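Local atomic coordinates of transcriptional regulator, IclR family (Ruegeria sp. TM1040, PDB entry 3R4K), a protein that probably binds DNA and regulates transcription as a member of the IclR family, with a helix-turn-helix domain joined to a GAF-like C-terminal domain. Residues Ala137-Ser146 and His199-Val210. Residues are numbered along the deposited sequence; the frame is centred on the assembly and turned at random.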
loop_
_atom_site.group_PDB
_atom_site.type_symbol
_atom_site.label_atom_id
_atom_site.label_comp_id
_atom_site.label_asym_id
_atom_site.label_seq_id
_atom_site.Cartn_x
_atom_site.Cartn_y
_atom_site.Cartn_z
ATOM N N ALA A 137 18.573 7.989 -19.130
ATOM C CA ALA A 137 17.922 6.731 -19.491
ATOM C C ALA A 137 16.755 6.489 -18.516
ATOM O O ALA A 137 15.674 6.097 -18.946
ATOM C CB ALA A 137 18.924 5.584 -19.441
ATOM N N SER A 138 16.972 6.801 -17.209
ATOM C CA SER A 138 15.972 6.684 -16.139
ATOM C C SER A 138 14.754 7.553 -16.451
ATOM O O SER A 138 13.626 7.058 -16.375
ATOM C CB SER A 138 16.569 7.059 -14.783
ATOM O OG SER A 138 17.707 6.266 -14.501
ATOM N N GLY A 139 14.999 8.800 -16.852
ATOM C CA GLY A 139 13.958 9.748 -17.232
ATOM C C GLY A 139 13.146 9.294 -18.428
ATOM O O GLY A 139 11.914 9.407 -18.418
ATOM N N LEU A 140 13.825 8.744 -19.462
ATOM C CA LEU A 140 13.172 8.238 -20.678
ATOM C C LEU A 140 12.335 6.997 -20.360
ATOM O O LEU A 140 11.231 6.870 -20.891
ATOM C CB LEU A 140 14.189 7.947 -21.801
ATOM C CG LEU A 140 14.896 9.172 -22.392
ATOM C CD1 LEU A 140 16.186 8.778 -23.084
ATOM C CD2 LEU A 140 13.986 9.958 -23.333
ATOM N N ALA A 141 12.844 6.105 -19.484
ATOM C CA ALA A 141 12.142 4.892 -19.040
ATOM C C ALA A 141 10.819 5.260 -18.331
ATOM O O ALA A 141 9.807 4.621 -18.585
ATOM C CB ALA A 141 13.034 4.068 -18.107
ATOM N N VAL A 142 10.835 6.316 -17.478
ATOM C CA VAL A 142 9.683 6.813 -16.708
ATOM C C VAL A 142 8.705 7.534 -17.644
ATOM O O VAL A 142 7.511 7.313 -17.534
ATOM C CB VAL A 142 10.122 7.712 -15.509
ATOM C CG1 VAL A 142 8.925 8.366 -14.820
ATOM C CG2 VAL A 142 10.936 6.920 -14.493
ATOM N N LEU A 143 9.203 8.390 -18.547
ATOM C CA LEU A 143 8.388 9.147 -19.508
ATOM C C LEU A 143 7.627 8.215 -20.448
ATOM O O LEU A 143 6.458 8.449 -20.734
ATOM C CB LEU A 143 9.289 10.085 -20.329
ATOM C CG LEU A 143 8.736 11.468 -20.639
ATOM C CD1 LEU A 143 8.248 12.179 -19.374
ATOM C CD2 LEU A 143 9.777 12.314 -21.332
ATOM N N ALA A 144 8.285 7.142 -20.896
ATOM C CA ALA A 144 7.711 6.184 -21.829
ATOM C C ALA A 144 6.471 5.458 -21.268
ATOM O O ALA A 144 5.635 4.991 -22.047
ATOM C CB ALA A 144 8.759 5.170 -22.228
ATOM N N TYR A 145 6.337 5.390 -19.933
ATOM C CA TYR A 145 5.210 4.712 -19.299
ATOM C C TYR A 145 4.373 5.655 -18.433
ATOM O O TYR A 145 3.573 5.202 -17.605
ATOM C CB TYR A 145 5.719 3.508 -18.510
ATOM C CG TYR A 145 6.236 2.433 -19.439
ATOM C CD1 TYR A 145 5.361 1.591 -20.107
ATOM C CD2 TYR A 145 7.595 2.320 -19.723
ATOM C CE1 TYR A 145 5.822 0.614 -20.980
ATOM C CE2 TYR A 145 8.071 1.346 -20.599
ATOM C CZ TYR A 145 7.179 0.487 -21.217
ATOM O OH TYR A 145 7.625 -0.502 -22.050
ATOM N N SER A 146 4.505 6.964 -18.694
ATOM C CA SER A 146 3.748 8.020 -18.047
ATOM C C SER A 146 2.506 8.371 -18.898
ATOM O O SER A 146 2.411 7.968 -20.068
ATOM C CB SER A 146 4.630 9.245 -17.836
ATOM O OG SER A 146 5.420 9.098 -16.667
ATOM N N HIS A 199 21.810 2.609 -18.990
ATOM C CA HIS A 199 20.738 1.673 -19.333
ATOM C C HIS A 199 19.707 1.745 -18.227
ATOM O O HIS A 199 20.098 1.735 -17.055
ATOM C CB HIS A 199 21.271 0.235 -19.437
ATOM C CG HIS A 199 22.111 -0.054 -20.632
ATOM N ND1 HIS A 199 23.440 0.329 -20.688
ATOM C CD2 HIS A 199 21.814 -0.773 -21.739
ATOM C CE1 HIS A 199 23.890 -0.119 -21.845
ATOM N NE2 HIS A 199 22.945 -0.787 -22.512
ATOM N N ALA A 200 18.409 1.803 -18.558
ATOM C CA ALA A 200 17.377 1.861 -17.518
ATOM C C ALA A 200 16.104 1.158 -17.914
ATOM O O ALA A 200 15.740 1.122 -19.088
ATOM C CB ALA A 200 17.065 3.298 -17.145
ATOM N N VAL A 201 15.435 0.590 -16.907
ATOM C CA VAL A 201 14.151 -0.104 -17.030
ATOM C C VAL A 201 13.154 0.561 -16.079
ATOM O O VAL A 201 13.554 0.989 -14.990
ATOM C CB VAL A 201 14.235 -1.648 -16.789
ATOM C CG1 VAL A 201 15.009 -2.345 -17.902
ATOM C CG2 VAL A 201 14.800 -1.999 -15.412
ATOM N N PRO A 202 11.859 0.653 -16.434
ATOM C CA PRO A 202 10.898 1.242 -15.491
ATOM C C PRO A 202 10.535 0.270 -14.358
ATOM O O PRO A 202 10.620 -0.948 -14.520
ATOM C CB PRO A 202 9.692 1.535 -16.375
ATOM C CG PRO A 202 9.748 0.460 -17.430
ATOM C CD PRO A 202 11.194 0.188 -17.674
ATOM N N ILE A 203 10.162 0.827 -13.195
ATOM C CA ILE A 203 9.709 0.088 -12.022
ATOM C C ILE A 203 8.252 0.450 -11.870
ATOM O O ILE A 203 7.891 1.638 -11.924
ATOM C CB ILE A 203 10.568 0.374 -10.751
ATOM C CG1 ILE A 203 12.060 0.026 -10.976
ATOM C CG2 ILE A 203 10.015 -0.346 -9.500
ATOM C CD1 ILE A 203 12.408 -1.497 -11.344
ATOM N N PHE A 204 7.406 -0.573 -11.776
ATOM C CA PHE A 204 5.973 -0.383 -11.679
ATOM C C PHE A 204 5.496 -0.766 -10.306
ATOM O O PHE A 204 5.954 -1.774 -9.757
ATOM C CB PHE A 204 5.251 -1.208 -12.768
ATOM C CG PHE A 204 5.580 -0.813 -14.191
ATOM C CD1 PHE A 204 5.053 0.351 -14.751
ATOM C CD2 PHE A 204 6.377 -1.622 -14.986
ATOM C CE1 PHE A 204 5.358 0.716 -16.070
ATOM C CE2 PHE A 204 6.672 -1.261 -16.310
ATOM C CZ PHE A 204 6.156 -0.099 -16.845
ATOM N N GLY A 205 4.551 0.014 -9.777
ATOM C CA GLY A 205 3.945 -0.246 -8.471
ATOM C C GLY A 205 2.778 -1.218 -8.508
ATOM O O GLY A 205 2.389 -1.686 -9.588
ATOM N N PRO A 206 2.181 -1.521 -7.333
ATOM C CA PRO A 206 1.035 -2.459 -7.290
ATOM C C PRO A 206 -0.172 -2.053 -8.156
ATOM O O PRO A 206 -0.879 -2.937 -8.649
ATOM C CB PRO A 206 0.660 -2.490 -5.807
ATOM C CG PRO A 206 1.907 -2.094 -5.080
ATOM C CD PRO A 206 2.530 -1.057 -5.979
ATOM N N ASP A 207 -0.371 -0.743 -8.387
ATOM C CA ASP A 207 -1.459 -0.195 -9.199
ATOM C C ASP A 207 -1.148 -0.187 -10.726
ATOM O O ASP A 207 -1.961 0.327 -11.508
ATOM C CB ASP A 207 -1.785 1.239 -8.727
ATOM C CG ASP A 207 -0.657 2.252 -8.817
ATOM O OD1 ASP A 207 0.505 1.837 -9.005
ATOM O OD2 ASP A 207 -0.926 3.451 -8.640
ATOM N N ARG A 208 0.020 -0.752 -11.137
ATOM C CA ARG A 208 0.509 -0.836 -12.530
ATOM C C ARG A 208 1.039 0.511 -13.069
ATOM O O ARG A 208 1.405 0.583 -14.245
ATOM C CB ARG A 208 -0.545 -1.387 -13.502
ATOM C CG ARG A 208 -0.928 -2.815 -13.244
ATOM C CD ARG A 208 -1.354 -3.519 -14.508
ATOM N NE ARG A 208 -2.634 -3.032 -15.020
ATOM C CZ ARG A 208 -3.298 -3.612 -16.013
ATOM N NH1 ARG A 208 -2.818 -4.710 -16.589
ATOM N NH2 ARG A 208 -4.465 -3.116 -16.418
ATOM N N ALA A 209 1.091 1.560 -12.229
ATOM C CA ALA A 209 1.629 2.859 -12.652
ATOM C C ALA A 209 3.133 2.864 -12.467
ATOM O O ALA A 209 3.648 2.208 -11.545
ATOM C CB ALA A 209 0.998 3.987 -11.852
ATOM N N VAL A 210 3.839 3.594 -13.345
ATOM C CA VAL A 210 5.291 3.728 -13.285
ATOM C C VAL A 210 5.651 4.527 -11.992
ATOM O O VAL A 210 5.046 5.577 -11.749
ATOM C CB VAL A 210 5.863 4.336 -14.614
ATOM C CG1 VAL A 210 5.433 5.782 -14.838
ATOM C CG2 VAL A 210 7.381 4.189 -14.705
#
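Ala-200 is the small bump that lets helix 137-143 lie close on strand 196-204: its CB sits in the dip over the peptide link between Ala-137 C and Ser-138 N, 3.5 Å from each, with Ala-137 CB beside it at 3.7 Å. Ala-141, one turn on, puts its methyl over the strand between Ala-200 and Pro-202, and with alanines at these positions the axes of helix 137-143 and strand segment 199-204 come within 6.9 Å, at 31° to each other. Further along, the Tyr-145 ring fills the notch between Pro-202 and Phe-204. Its CG lies anti to its own carbonyl carbon (chi1 -69°), which swings the ring beside the backbone N, toward the strand. Phe-204 CZ points in 3.6 Å from Tyr-145 CG: a T-shaped stack with planes at 89°. Pro-202 CG meets the same ring obliquely, 3.7 Å from Tyr-145 CD2. An alanine in place of Tyr-145 would probably leave the Phe-204 edge and the Pro-202 ring facing a gap. Val-210, starting the return strand of the hairpin, rests CG1 against Tyr-145 O (3.4 Å) and Val-142 O; the latter takes Tyr-145 N and Ser-146 OG from opposite faces. Apolar carbons and one T-shaped stack make the contact, so shape fit rather than polar pairing fixes the helix on this part of the GAF-like domain's sheet.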